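Local coordinates for protein angel homolog 2 (Homo sapiens, PDB 6RW0) that acts as a 2',3'-cyclic phosphatase of the CCR4 deadenylase family and probably binds the 3'-untranslated regions of mRNAs, at residues A[158-163]-A[284-289]; A[172-177]-A[190-195]; A[196-201]-A[236-241]; A[212-217]-A[231-236]; A[288-293]-A[328-333]. All blocks are in the same frame, centred on the assembly; numbering follows the deposited sequence.

Contact 1. Residues A[158-163]-A[284-289]; sequences FFRPDI and PNLGIS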
# COMPACT_ATOMS: atom_id res chain seq x y z
N PHE A 158 0.03 -12.51 -7.20
CA PHE A 158 1.29 -13.01 -6.68
C PHE A 158 1.30 -14.53 -6.55
O PHE A 158 2.39 -15.11 -6.42
CB PHE A 158 1.65 -12.36 -5.34
CG PHE A 158 1.74 -10.85 -5.38
CD1 PHE A 158 2.35 -10.18 -6.43
CD2 PHE A 158 1.24 -10.09 -4.34
CE1 PHE A 158 2.44 -8.79 -6.45
CE2 PHE A 158 1.33 -8.73 -4.35
CZ PHE A 158 1.92 -8.07 -5.41
N PHE A 159 0.15 -15.15 -6.64
CA PHE A 159 0.07 -16.62 -6.56
C PHE A 159 0.53 -17.22 -7.90
O PHE A 159 -0.06 -16.89 -8.90
CB PHE A 159 -1.35 -17.09 -6.28
CG PHE A 159 -1.48 -18.59 -6.27
CD1 PHE A 159 -0.88 -19.33 -5.29
CD2 PHE A 159 -2.15 -19.25 -7.28
CE1 PHE A 159 -0.97 -20.71 -5.29
CE2 PHE A 159 -2.24 -20.63 -7.27
CZ PHE A 159 -1.63 -21.35 -6.29
N ARG A 160 1.56 -18.05 -7.90
CA ARG A 160 1.99 -18.76 -9.12
C ARG A 160 1.88 -20.26 -8.83
O ARG A 160 2.67 -20.75 -8.08
CB ARG A 160 3.42 -18.37 -9.50
CG ARG A 160 3.53 -17.01 -10.16
CD ARG A 160 3.05 -17.03 -11.59
NE ARG A 160 3.88 -17.88 -12.43
CZ ARG A 160 4.87 -17.46 -13.20
NH1 ARG A 160 5.13 -16.17 -13.30
NH2 ARG A 160 5.64 -18.33 -13.82
N PRO A 161 1.00 -21.02 -9.47
CA PRO A 161 0.88 -22.43 -9.16
C PRO A 161 2.13 -23.20 -9.58
O PRO A 161 2.31 -24.24 -9.07
CB PRO A 161 -0.37 -22.89 -9.91
CG PRO A 161 -0.55 -21.90 -11.01
CD PRO A 161 0.11 -20.61 -10.55
N ASP A 162 2.91 -22.68 -10.52
CA ASP A 162 4.10 -23.35 -11.03
C ASP A 162 5.37 -23.03 -10.24
O ASP A 162 6.44 -23.53 -10.59
CB ASP A 162 4.31 -22.98 -12.51
CG ASP A 162 4.38 -21.46 -12.76
OD1 ASP A 162 3.68 -20.68 -12.08
OD2 ASP A 162 5.15 -21.05 -13.66
N ILE A 163 5.28 -22.23 -9.18
CA ILE A 163 6.43 -21.79 -8.39
C ILE A 163 6.08 -22.00 -6.92
O ILE A 163 5.26 -21.26 -6.36
CB ILE A 163 6.78 -20.32 -8.67
CG1 ILE A 163 7.12 -20.18 -10.16
CG2 ILE A 163 7.91 -19.86 -7.78
CD1 ILE A 163 7.26 -18.76 -10.61
N PRO A 284 14.36 -18.74 -11.58
CA PRO A 284 14.33 -18.19 -12.93
C PRO A 284 12.99 -18.30 -13.66
O PRO A 284 12.74 -17.48 -14.48
CB PRO A 284 15.37 -18.97 -13.73
CG PRO A 284 16.02 -19.92 -12.78
CD PRO A 284 15.40 -19.76 -11.42
N ASN A 285 12.12 -19.24 -13.31
CA ASN A 285 10.81 -19.40 -13.99
C ASN A 285 9.83 -18.27 -13.62
O ASN A 285 8.80 -18.25 -14.21
CB ASN A 285 10.25 -20.82 -13.92
CG ASN A 285 9.86 -21.29 -12.54
OD1 ASN A 285 10.52 -20.96 -11.59
ND2 ASN A 285 8.83 -22.10 -12.47
N LEU A 286 10.10 -17.42 -12.63
CA LEU A 286 9.29 -16.22 -12.37
C LEU A 286 9.43 -15.25 -13.56
O LEU A 286 8.48 -14.57 -13.85
CB LEU A 286 9.73 -15.55 -11.07
CG LEU A 286 8.84 -14.38 -10.66
CD1 LEU A 286 7.39 -14.80 -10.63
CD2 LEU A 286 9.25 -13.80 -9.33
N GLY A 287 10.59 -15.18 -14.20
CA GLY A 287 10.79 -14.27 -15.34
C GLY A 287 10.98 -12.82 -14.93
O GLY A 287 10.53 -11.97 -15.63
N ILE A 288 11.54 -12.61 -13.75
CA ILE A 288 11.84 -11.25 -13.25
C ILE A 288 13.33 -11.21 -12.89
O ILE A 288 13.78 -12.06 -12.16
CB ILE A 288 10.90 -10.86 -12.09
CG1 ILE A 288 9.46 -10.77 -12.59
CG2 ILE A 288 11.36 -9.57 -11.45
CD1 ILE A 288 8.45 -10.51 -11.50
N SER A 289 14.05 -10.21 -13.37
CA SER A 289 15.50 -10.08 -13.13
C SER A 289 15.76 -9.55 -11.72
O SER A 289 14.85 -9.06 -11.09
CB SER A 289 16.11 -9.15 -14.14
OG SER A 289 15.83 -7.81 -13.82
O HOH W 1 6.58 -15.78 -15.78
O HOH W 2 7.18 -22.31 -14.91
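Arg160, Asp162 and Ile163 meet Asn285 and Leu286 where a type I beta turn, Arg160 to Ile163, faces a short 3-10 turn, 284-286, so that two loops of the endonuclease/exonuclease/phosphatase fold are joined by side chains and water. The CB of Arg160 points toward the 3-10 turn. CG lies beside the backbone N (chi1 -77°), and the chain bends again at CD and NE. There NE gives a bond of 2.8 Å to OD1 of Asp162, while NH2 gives a nearly straight one (176°) to OD2, each in the guanidinium plane and each to a syn lone pair. This side-on, two-nitrogen salt bridge fixes the rotation of the guanidinium. Its NH2 also reaches Asn285 O at 3.2 Å in a weak bond, and NH1 donates to a water that in turn donates to Leu286 O. Over one face, offset toward the rim, sits CD1 of Ile163, whose other neighbours include CA of Leu286 at 3.7 Å. Ile163 and Asn285 approach tip to tip, Ile163 CG1 lying 3.5 Å from Asn285 ND2. That amide nitrogen gives Asp162 O a weak bond. Leu286 leans in turn on Thr208 of helix 203-220. A second water donates to Asp162 OD2 at 2.7 Å and accepts from Asn285 ND2 at 3.0 Å.

Contact 2. Residues A[172-177]-A[190-195]; sequences GLVLLL and CVANTH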
# COMPACT_ATOMS: atom_id res chain seq x y z
N GLY A 172 -1.87 -7.29 -6.49
CA GLY A 172 -1.67 -5.87 -6.70
C GLY A 172 -2.48 -5.41 -7.90
O GLY A 172 -3.07 -6.22 -8.62
N LEU A 173 -2.48 -4.10 -8.12
CA LEU A 173 -3.22 -3.52 -9.23
C LEU A 173 -2.50 -2.25 -9.66
O LEU A 173 -2.07 -1.47 -8.80
CB LEU A 173 -4.67 -3.21 -8.83
CG LEU A 173 -5.57 -2.69 -9.95
CD1 LEU A 173 -5.74 -3.67 -11.08
CD2 LEU A 173 -6.93 -2.35 -9.33
N VAL A 174 -2.34 -2.08 -10.97
CA VAL A 174 -1.65 -0.92 -11.53
C VAL A 174 -2.54 -0.32 -12.60
O VAL A 174 -2.95 -1.02 -13.53
CB VAL A 174 -0.28 -1.30 -12.12
CG1 VAL A 174 0.42 -0.07 -12.66
CG2 VAL A 174 0.58 -2.01 -11.07
N LEU A 175 -2.88 0.96 -12.46
CA LEU A 175 -3.62 1.66 -13.48
C LEU A 175 -2.71 2.67 -14.16
O LEU A 175 -1.82 3.24 -13.53
CB LEU A 175 -4.83 2.42 -12.92
CG LEU A 175 -5.89 1.65 -12.13
CD1 LEU A 175 -7.14 2.52 -11.93
CD2 LEU A 175 -6.26 0.32 -12.74
N LEU A 176 -2.94 2.90 -15.44
CA LEU A 176 -2.31 4.01 -16.15
C LEU A 176 -3.42 5.00 -16.46
O LEU A 176 -4.41 4.64 -17.10
CB LEU A 176 -1.61 3.52 -17.41
CG LEU A 176 -0.71 4.60 -18.02
CD1 LEU A 176 0.49 4.97 -17.15
CD2 LEU A 176 -0.24 4.14 -19.39
N LEU A 177 -3.26 6.22 -15.96
CA LEU A 177 -4.29 7.27 -16.03
C LEU A 177 -3.80 8.47 -16.85
O LEU A 177 -2.66 8.79 -16.74
CB LEU A 177 -4.64 7.75 -14.62
CG LEU A 177 -5.13 6.70 -13.64
CD1 LEU A 177 -5.42 7.35 -12.30
CD2 LEU A 177 -6.36 5.99 -14.15
N CYS A 190 1.05 6.71 -13.44
CA CYS A 190 0.90 5.30 -13.12
C CYS A 190 0.61 5.19 -11.63
O CYS A 190 1.41 5.65 -10.81
CB CYS A 190 2.20 4.58 -13.45
SG CYS A 190 2.19 2.84 -13.04
N VAL A 191 -0.53 4.59 -11.28
CA VAL A 191 -0.93 4.42 -9.89
C VAL A 191 -0.94 2.93 -9.58
O VAL A 191 -1.62 2.15 -10.27
CB VAL A 191 -2.31 5.03 -9.61
CG1 VAL A 191 -2.71 4.82 -8.16
CG2 VAL A 191 -2.32 6.51 -9.97
N ALA A 192 -0.21 2.54 -8.54
CA ALA A 192 -0.11 1.15 -8.14
C ALA A 192 -0.60 1.01 -6.71
O ALA A 192 -0.50 1.94 -5.90
CB ALA A 192 1.33 0.67 -8.24
N ASN A 193 -1.15 -0.17 -6.41
CA ASN A 193 -1.71 -0.48 -5.10
C ASN A 193 -1.48 -1.95 -4.82
O ASN A 193 -1.60 -2.79 -5.72
CB ASN A 193 -3.20 -0.13 -5.12
CG ASN A 193 -3.90 -0.33 -3.79
OD1 ASN A 193 -3.27 -0.40 -2.74
ND2 ASN A 193 -5.23 -0.38 -3.83
N THR A 194 -1.14 -2.28 -3.57
CA THR A 194 -0.98 -3.67 -3.19
C THR A 194 -1.23 -3.84 -1.71
O THR A 194 -1.30 -2.87 -0.95
CB THR A 194 0.42 -4.19 -3.58
OG1 THR A 194 0.45 -5.62 -3.48
CG2 THR A 194 1.51 -3.65 -2.67
N HIS A 195 -1.33 -5.10 -1.31
CA HIS A 195 -1.40 -5.52 0.09
C HIS A 195 -0.53 -6.77 0.15
O HIS A 195 -0.93 -7.84 -0.33
CB HIS A 195 -2.84 -5.77 0.50
CG HIS A 195 -3.02 -6.00 1.97
ND1 HIS A 195 -4.25 -6.23 2.53
CD2 HIS A 195 -2.12 -6.04 2.98
CE1 HIS A 195 -4.11 -6.41 3.83
NE2 HIS A 195 -2.83 -6.28 4.14
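Leu173 and Asn193, and likewise Leu175 and Val191, each exchange two backbone N-H...O=C bonds as hydrogen-bonded pairs, through the flat peptide groups on either side of each residue, and the two faces of the resulting antiparallel ladder carry different side chains. Leu175 N to Val191 O is 2.8 Å, and Val191 N returns a bond to Leu175 O. Between these pairs the CA atoms of Val174 and Ala192 add close C-H...O contacts to Val191 O and Leu173 O. One face holds Val174, Leu176, Cys190, Ala192 and Thr194. SG of Cys190, anti to the backbone N (chi1 178°), meets CG1 of Val174 at 3.4 Å, a tight contact, while Val174 CG2 lies 4.0 Å from Ala192 CB. The other face holds Leu173, Leu175, Val191 and Asn193, and Leu177 CD1 reaches Val191 CG2 at 4.0 Å. The buried Asn193 amide is satisfied by Gln104 NE2 and Leu103 O. This hairpin is part of the alpha/beta sandwich of the DNase I-like fold: Val191 and Asn193 press on strand 100-107 of the other sheet, helix 203-220 packs on Val174 and Ala192, 148-157 extends the sheet antiparallel beside 171-179, and 231-236 extends it parallel beside 189-195.

Contact 3. Residues A[196-201]-A[236-241]; sequences LLYNPR and DFNSVP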
# COMPACT_ATOMS: atom_id res chain seq x y z
N LEU A 196 0.68 -6.63 0.69
CA LEU A 196 1.62 -7.74 0.73
C LEU A 196 1.29 -8.71 1.85
O LEU A 196 0.61 -8.37 2.83
CB LEU A 196 3.06 -7.24 0.92
CG LEU A 196 3.62 -6.31 -0.15
CD1 LEU A 196 5.11 -6.07 0.10
CD2 LEU A 196 3.39 -6.86 -1.56
N LEU A 197 1.78 -9.94 1.70
CA LEU A 197 1.63 -10.99 2.70
C LEU A 197 1.92 -10.49 4.11
O LEU A 197 2.94 -9.86 4.36
CB LEU A 197 2.64 -12.10 2.37
CG LEU A 197 2.67 -13.28 3.32
CD1 LEU A 197 1.32 -13.99 3.26
CD2 LEU A 197 3.78 -14.22 2.95
N TYR A 198 1.06 -10.83 5.07
CA TYR A 198 1.28 -10.42 6.47
C TYR A 198 2.41 -11.25 7.11
O TYR A 198 3.26 -10.61 7.67
CB TYR A 198 0.00 -10.58 7.29
CG TYR A 198 0.27 -10.51 8.77
CD1 TYR A 198 0.64 -9.32 9.35
CD2 TYR A 198 0.27 -11.64 9.55
CE1 TYR A 198 0.97 -9.25 10.69
CE2 TYR A 198 0.59 -11.59 10.89
CZ TYR A 198 0.94 -10.39 11.46
OH TYR A 198 1.27 -10.34 12.78
N ASN A 199 2.37 -12.58 6.97
CA ASN A 199 3.22 -13.51 7.71
C ASN A 199 4.62 -12.97 7.96
O ASN A 199 5.42 -12.85 7.03
CB ASN A 199 3.26 -14.82 6.90
CG ASN A 199 3.77 -15.99 7.70
OD1 ASN A 199 4.90 -15.98 8.17
ND2 ASN A 199 2.94 -17.03 7.85
N PRO A 200 4.95 -12.63 9.21
CA PRO A 200 6.24 -11.97 9.46
C PRO A 200 7.47 -12.79 9.13
O PRO A 200 8.53 -12.21 8.86
CB PRO A 200 6.19 -11.66 10.97
CG PRO A 200 4.74 -11.48 11.24
CD PRO A 200 4.02 -12.46 10.35
N ARG A 201 7.42 -14.10 9.22
CA ARG A 201 8.59 -14.95 8.93
C ARG A 201 8.94 -14.92 7.44
O ARG A 201 10.08 -15.02 7.13
CB ARG A 201 8.36 -16.38 9.41
CG ARG A 201 9.58 -17.27 9.26
CD ARG A 201 9.41 -18.65 9.88
NE ARG A 201 8.42 -19.46 9.20
CZ ARG A 201 8.49 -20.76 9.05
NH1 ARG A 201 9.61 -21.41 9.28
NH2 ARG A 201 7.43 -21.43 8.63
N ASP A 236 -0.50 -1.36 1.73
CA ASP A 236 -0.14 -1.97 3.00
C ASP A 236 0.95 -2.98 2.68
O ASP A 236 0.69 -4.03 2.08
CB ASP A 236 -1.37 -2.61 3.64
CG ASP A 236 -1.07 -3.27 4.97
OD1 ASP A 236 0.11 -3.53 5.26
OD2 ASP A 236 -2.03 -3.55 5.73
N PHE A 237 2.18 -2.62 3.03
CA PHE A 237 3.36 -3.43 2.73
C PHE A 237 3.73 -4.38 3.86
O PHE A 237 4.66 -5.18 3.71
CB PHE A 237 4.55 -2.53 2.34
CG PHE A 237 4.35 -1.83 1.01
CD1 PHE A 237 3.50 -0.74 0.91
CD2 PHE A 237 4.99 -2.29 -0.13
CE1 PHE A 237 3.29 -0.12 -0.30
CE2 PHE A 237 4.78 -1.66 -1.34
CZ PHE A 237 3.93 -0.59 -1.43
N ASN A 238 3.01 -4.31 4.98
CA ASN A 238 3.27 -5.17 6.14
C ASN A 238 4.76 -5.16 6.49
O ASN A 238 5.33 -6.17 6.89
CB ASN A 238 2.72 -6.57 5.93
CG ASN A 238 1.27 -6.69 6.36
OD1 ASN A 238 0.90 -6.24 7.45
ND2 ASN A 238 0.45 -7.26 5.51
N SER A 239 5.37 -3.99 6.35
CA SER A 239 6.79 -3.80 6.61
C SER A 239 6.95 -2.41 7.19
O SER A 239 6.22 -1.49 6.79
CB SER A 239 7.59 -3.87 5.31
OG SER A 239 7.42 -5.13 4.67
N VAL A 240 7.89 -2.27 8.11
CA VAL A 240 8.01 -1.04 8.88
C VAL A 240 9.12 -0.11 8.38
O VAL A 240 10.01 -0.54 7.63
CB VAL A 240 8.19 -1.33 10.38
CG1 VAL A 240 7.08 -2.25 10.90
CG2 VAL A 240 9.56 -1.92 10.65
N PRO A 241 9.09 1.16 8.77
CA PRO A 241 10.13 2.09 8.31
C PRO A 241 11.52 1.63 8.70
O PRO A 241 11.75 1.16 9.82
CB PRO A 241 9.74 3.41 8.98
CG PRO A 241 8.23 3.29 9.13
CD PRO A 241 8.03 1.86 9.53
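Leu196 and Asn238 are tied through a backbone oxygen: Asn238 ND2 gives Leu196 O a bond of 2.9 Å (155°), with the acceptor in the amide plane and the donor tilted from the carbonyl plane. Leu196 N in turn donates to Asp236 O at 2.9 Å, so both backbone polar atoms of this buried leucine are engaged across the contact. Asp236 OD1 accepts from Asn238 N at 3.0 Å, forming an Asx turn, and OD2 takes Asn58 ND2; Ser239 OG donates to Phe237 O from above the carbonyl plane. Further along 196-201, Lys206 NZ satisfies Leu197 O and Tyr198 O, and Gln209 OE1 receives Leu197 N. Leu196 CG, anti to the carbonyl carbon (chi1 -60°), lies near Phe237 CA, and CD1 rests 3.8 Å from Phe237 CD2. The Tyr198 and Asn238 side chains cross at about a right angle, ring and amide planes 76° apart, and Asn238 OD1 lies at the ring edge, 3.6 Å from CD1 of Tyr198. Pro200 CD sits over one face of that ring. Asp236 and Asn238 belong to a Gly-Asp-Phe-Asn sequence, a signature of this fold that in relatives contributes to the active site, and the Asp236 side chain is about 5 Å from a bound magnesium ion. Bonds at backbone N and ND2 restrain Asn238, so the polar network probably helps hold the Asp236 loop near the metal.

Contact 4. Residues A[212-217]-A[231-236]; sequences MLLAEI and IVMCGD
Met233 pushes its sulphur from the strand into a cluster of methyl groups on helix 203-220. Its CG is anti to the backbone N (chi1 178°), SD continues the extended chain, and the only bend is at the last torsion (chi3 75°), which places CE. At SD the branches converge: Ile217 CD1 at 3.8 Å, Leu213 CD2 at 3.9 Å and Leu214 CD2 at 4.0 Å. Ile217 and Leu214 each lie at about a right angle to the methionine, whereas Leu213 slants across it. One turn of the helix beyond Leu213, Ile217 uses its second branch as well, CG2 meeting Ile231 CD1 at 3.8 Å. The helix and strand segments run nearly antiparallel (156°), their axes 11.3 Å apart at closest approach, as suits the helix that connects strands 189-195 and 231-236 in a beta-alpha-beta unit, packed on the sheet. Leu213 and Ile217 touch Val174 of strand 171-179 too. With only carbon and sulphur meeting across this buried interface, cohesion comes from shape fit and the hydrophobic effect, and the thioether supplies a polarisable centre for three methyls.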
# COMPACT_ATOMS: atom_id res chain seq x y z
N MET A 212 7.39 -8.46 -8.06
CA MET A 212 6.37 -8.65 -9.08
C MET A 212 5.59 -7.36 -9.31
O MET A 212 5.30 -7.01 -10.46
CB MET A 212 5.44 -9.79 -8.66
CG MET A 212 6.13 -11.14 -8.72
SD MET A 212 5.24 -12.46 -7.87
CE MET A 212 4.11 -12.89 -9.08
N LEU A 213 5.25 -6.63 -8.25
CA LEU A 213 4.59 -5.34 -8.42
C LEU A 213 5.50 -4.36 -9.14
O LEU A 213 5.09 -3.66 -10.08
CB LEU A 213 4.17 -4.76 -7.08
CG LEU A 213 3.33 -3.48 -7.16
CD1 LEU A 213 1.97 -3.78 -7.77
CD2 LEU A 213 3.20 -2.86 -5.79
N LEU A 214 6.77 -4.28 -8.71
CA LEU A 214 7.71 -3.36 -9.35
C LEU A 214 7.91 -3.69 -10.82
O LEU A 214 8.04 -2.78 -11.66
CB LEU A 214 9.05 -3.36 -8.61
CG LEU A 214 9.02 -2.80 -7.19
CD1 LEU A 214 10.39 -2.98 -6.55
CD2 LEU A 214 8.60 -1.33 -7.14
N ALA A 215 7.95 -4.98 -11.18
CA ALA A 215 8.08 -5.35 -12.59
C ALA A 215 6.86 -4.90 -13.39
O ALA A 215 7.00 -4.41 -14.51
CB ALA A 215 8.28 -6.86 -12.72
N GLU A 216 5.66 -5.04 -12.83
CA GLU A 216 4.48 -4.57 -13.55
C GLU A 216 4.55 -3.06 -13.75
O GLU A 216 4.27 -2.55 -14.84
CB GLU A 216 3.20 -4.96 -12.82
CG GLU A 216 1.95 -4.66 -13.62
CD GLU A 216 1.72 -5.62 -14.75
OE1 GLU A 216 2.30 -6.73 -14.75
OE2 GLU A 216 0.94 -5.28 -15.66
N ILE A 217 4.95 -2.32 -12.71
CA ILE A 217 5.09 -0.87 -12.83
C ILE A 217 6.12 -0.52 -13.89
O ILE A 217 5.91 0.41 -14.69
CB ILE A 217 5.46 -0.25 -11.47
CG1 ILE A 217 4.32 -0.47 -10.47
CG2 ILE A 217 5.77 1.23 -11.65
CD1 ILE A 217 4.69 -0.09 -9.04
N ILE A 231 4.96 8.03 -11.04
CA ILE A 231 4.44 6.86 -10.34
C ILE A 231 3.99 7.28 -8.94
O ILE A 231 4.72 7.99 -8.24
CB ILE A 231 5.51 5.77 -10.22
CG1 ILE A 231 5.86 5.24 -11.61
CG2 ILE A 231 5.07 4.63 -9.31
CD1 ILE A 231 7.24 4.68 -11.70
N VAL A 232 2.82 6.81 -8.55
CA VAL A 232 2.38 6.82 -7.16
C VAL A 232 2.09 5.37 -6.79
O VAL A 232 1.26 4.73 -7.44
CB VAL A 232 1.15 7.71 -6.94
CG1 VAL A 232 0.78 7.70 -5.47
CG2 VAL A 232 1.42 9.12 -7.40
N MET A 233 2.80 4.85 -5.79
CA MET A 233 2.69 3.46 -5.37
C MET A 233 2.24 3.44 -3.92
O MET A 233 2.98 3.85 -3.02
CB MET A 233 4.01 2.71 -5.55
CG MET A 233 3.94 1.26 -5.08
SD MET A 233 5.45 0.31 -5.36
CE MET A 233 6.54 0.96 -4.10
N CYS A 234 1.01 2.98 -3.70
CA CYS A 234 0.38 2.95 -2.39
C CYS A 234 0.23 1.53 -1.90
O CYS A 234 0.21 0.57 -2.68
CB CYS A 234 -1.04 3.52 -2.47
SG CYS A 234 -1.15 5.22 -2.99
N GLY A 235 0.05 1.39 -0.60
CA GLY A 235 -0.49 0.14 -0.11
C GLY A 235 -0.09 -0.16 1.32
O GLY A 235 0.55 0.63 2.01
N ASP A 236 -0.50 -1.36 1.73
CA ASP A 236 -0.14 -1.97 3.00
C ASP A 236 0.95 -2.98 2.68
O ASP A 236 0.69 -4.03 2.08
CB ASP A 236 -1.37 -2.61 3.64
CG ASP A 236 -1.07 -3.27 4.97
OD1 ASP A 236 0.11 -3.53 5.26
OD2 ASP A 236 -2.03 -3.55 5.73

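Contact 5. Residues A[288-293]-A[328-333]; sequences ISQNCV and SNLQHH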
# COMPACT_ATOMS: atom_id res chain seq x y z
N ILE A 288 11.54 -12.61 -13.75
CA ILE A 288 11.84 -11.25 -13.25
C ILE A 288 13.33 -11.21 -12.89
O ILE A 288 13.78 -12.06 -12.16
CB ILE A 288 10.90 -10.86 -12.09
CG1 ILE A 288 9.46 -10.77 -12.59
CG2 ILE A 288 11.36 -9.57 -11.45
CD1 ILE A 288 8.45 -10.51 -11.50
N SER A 289 14.05 -10.21 -13.37
CA SER A 289 15.50 -10.08 -13.13
C SER A 289 15.76 -9.55 -11.72
O SER A 289 14.85 -9.06 -11.09
CB SER A 289 16.11 -9.15 -14.14
OG SER A 289 15.83 -7.81 -13.82
N GLN A 290 17.02 -9.48 -11.33
CA GLN A 290 17.45 -8.89 -10.04
C GLN A 290 17.26 -7.36 -10.03
O GLN A 290 17.49 -6.80 -9.01
CB GLN A 290 18.90 -9.24 -9.70
CG GLN A 290 19.12 -10.72 -9.52
CD GLN A 290 18.36 -11.24 -8.34
OE1 GLN A 290 17.23 -11.66 -8.48
NE2 GLN A 290 18.97 -11.22 -7.16
N ASN A 291 17.01 -6.71 -11.17
CA ASN A 291 16.64 -5.29 -11.24
C ASN A 291 15.10 -5.14 -11.20
O ASN A 291 14.66 -4.06 -11.49
CB ASN A 291 17.24 -4.63 -12.47
CG ASN A 291 18.75 -4.62 -12.44
OD1 ASN A 291 19.35 -4.72 -11.40
ND2 ASN A 291 19.36 -4.50 -13.60
N CYS A 292 14.35 -6.21 -10.93
CA CYS A 292 12.89 -6.16 -10.78
C CYS A 292 12.19 -5.72 -12.06
O CYS A 292 11.21 -4.96 -12.03
CB CYS A 292 12.46 -5.30 -9.58
SG CYS A 292 13.03 -5.99 -8.01
N VAL A 293 12.70 -6.18 -13.20
CA VAL A 293 12.02 -5.99 -14.48
C VAL A 293 11.71 -7.34 -15.09
O VAL A 293 12.41 -8.33 -14.87
CB VAL A 293 12.81 -5.11 -15.47
CG1 VAL A 293 13.07 -3.75 -14.85
CG2 VAL A 293 14.10 -5.78 -15.88
N SER A 328 24.27 -11.14 -4.33
CA SER A 328 23.14 -11.03 -3.41
C SER A 328 22.65 -9.59 -3.30
O SER A 328 22.55 -9.02 -2.21
CB SER A 328 23.52 -11.58 -2.05
OG SER A 328 24.63 -10.88 -1.52
N ASN A 329 22.34 -9.00 -4.45
CA ASN A 329 21.86 -7.63 -4.51
C ASN A 329 20.61 -7.56 -5.36
O ASN A 329 20.55 -8.17 -6.43
CB ASN A 329 22.92 -6.70 -5.08
CG ASN A 329 24.13 -6.61 -4.19
OD1 ASN A 329 24.13 -5.88 -3.20
ND2 ASN A 329 25.16 -7.39 -4.51
N LEU A 330 19.62 -6.85 -4.86
CA LEU A 330 18.43 -6.50 -5.61
C LEU A 330 18.52 -5.02 -5.96
O LEU A 330 19.05 -4.22 -5.19
CB LEU A 330 17.17 -6.68 -4.77
CG LEU A 330 16.54 -8.05 -4.60
CD1 LEU A 330 15.15 -7.78 -3.98
CD2 LEU A 330 16.46 -8.79 -5.90
N GLN A 331 17.98 -4.66 -7.12
CA GLN A 331 17.91 -3.27 -7.53
C GLN A 331 16.54 -3.03 -8.16
O GLN A 331 15.86 -3.96 -8.59
CB GLN A 331 19.01 -2.93 -8.55
CG GLN A 331 20.45 -3.06 -8.01
CD GLN A 331 21.04 -4.48 -8.07
OE1 GLN A 331 21.92 -4.81 -7.28
NE2 GLN A 331 20.58 -5.29 -9.01
N HIS A 332 16.14 -1.76 -8.20
CA HIS A 332 15.07 -1.31 -9.08
C HIS A 332 15.52 0.01 -9.70
O HIS A 332 16.48 0.63 -9.24
CB HIS A 332 13.69 -1.23 -8.41
CG HIS A 332 13.56 -0.14 -7.41
ND1 HIS A 332 13.62 1.20 -7.74
CD2 HIS A 332 13.33 -0.18 -6.07
CE1 HIS A 332 13.46 1.93 -6.65
NE2 HIS A 332 13.29 1.11 -5.63
N HIS A 333 14.82 0.43 -10.76
CA HIS A 333 15.25 1.59 -11.54
C HIS A 333 14.43 2.85 -11.27
O HIS A 333 14.54 3.81 -12.04
CB HIS A 333 15.18 1.26 -13.03
CG HIS A 333 16.09 0.16 -13.45
ND1 HIS A 333 17.43 0.14 -13.12
CD2 HIS A 333 15.87 -0.95 -14.19
CE1 HIS A 333 17.99 -0.94 -13.64
NE2 HIS A 333 17.07 -1.61 -14.29
O HOH W 3 13.12 -1.59 -12.00
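Gln290 O and Gln331 N share a backbone bond of 2.9 Å (162°) where a type I beta turn, Ser289 to Cys292, lies against the short strand 329-331. The turn is reinforced by an ST turn, Ser289 OG accepting from Asn291 N, and Cys292, its last residue, has a positive phi. Leu330 CA adds a C-H...O contact to Gln290 O, and a water bridges the backbones further on, donating to Asn291 O and accepting from His333 N. On the strand's other edge 253-255 pairs with 329-331, completing a small two-stranded sheet. Among the side chains, Asn291 has CG anti to the carbonyl carbon (chi1 -63°), and its OD1 receives NE2 of Gln331 at 2.7 Å in the conformer described, one of two for that glutamine; the donor stands nearly along the C=O axis, and the two amide planes are 75° apart. Gln290 runs at about a right angle to Leu330, its NE2 lying 3.7 Å from CD2 of that leucine and making a weak bond to Tyr256 OH. Cys292 turns toward the strand and also touches Phe248 of helix 244-251 and Ala211 of helix 203-220. The imidazole of His333 comes against the turn obliquely, its NE2 3.5 Å from CB of Asn291. The Val293 and His333 side chains cross at about a right angle, Val293 CG1 lying 4.0 Å from His333 CD2.

Contacts 2 and 4 form the buried core: both reach the sheet through neighbouring strands 189-195 and 231-236, joined by backbone bonds such as Ala192 N to Val232 O. Contact 2 relies on ladder bonds, contact 4 on apolar side chains alone. Contact 3 is also buried, but polar, continuing from the ends of these same two strands toward the magnesium site; it shares Asp236 with contact 4. Contacts 1 and 5 are partly buried and lie about 20 Å or more from the chain's centre, using amides, a salt bridge and waters. They share Ile288, whose CD1 packs on Met212 and Ala215, so helix 203-220 links the outer loops to the core.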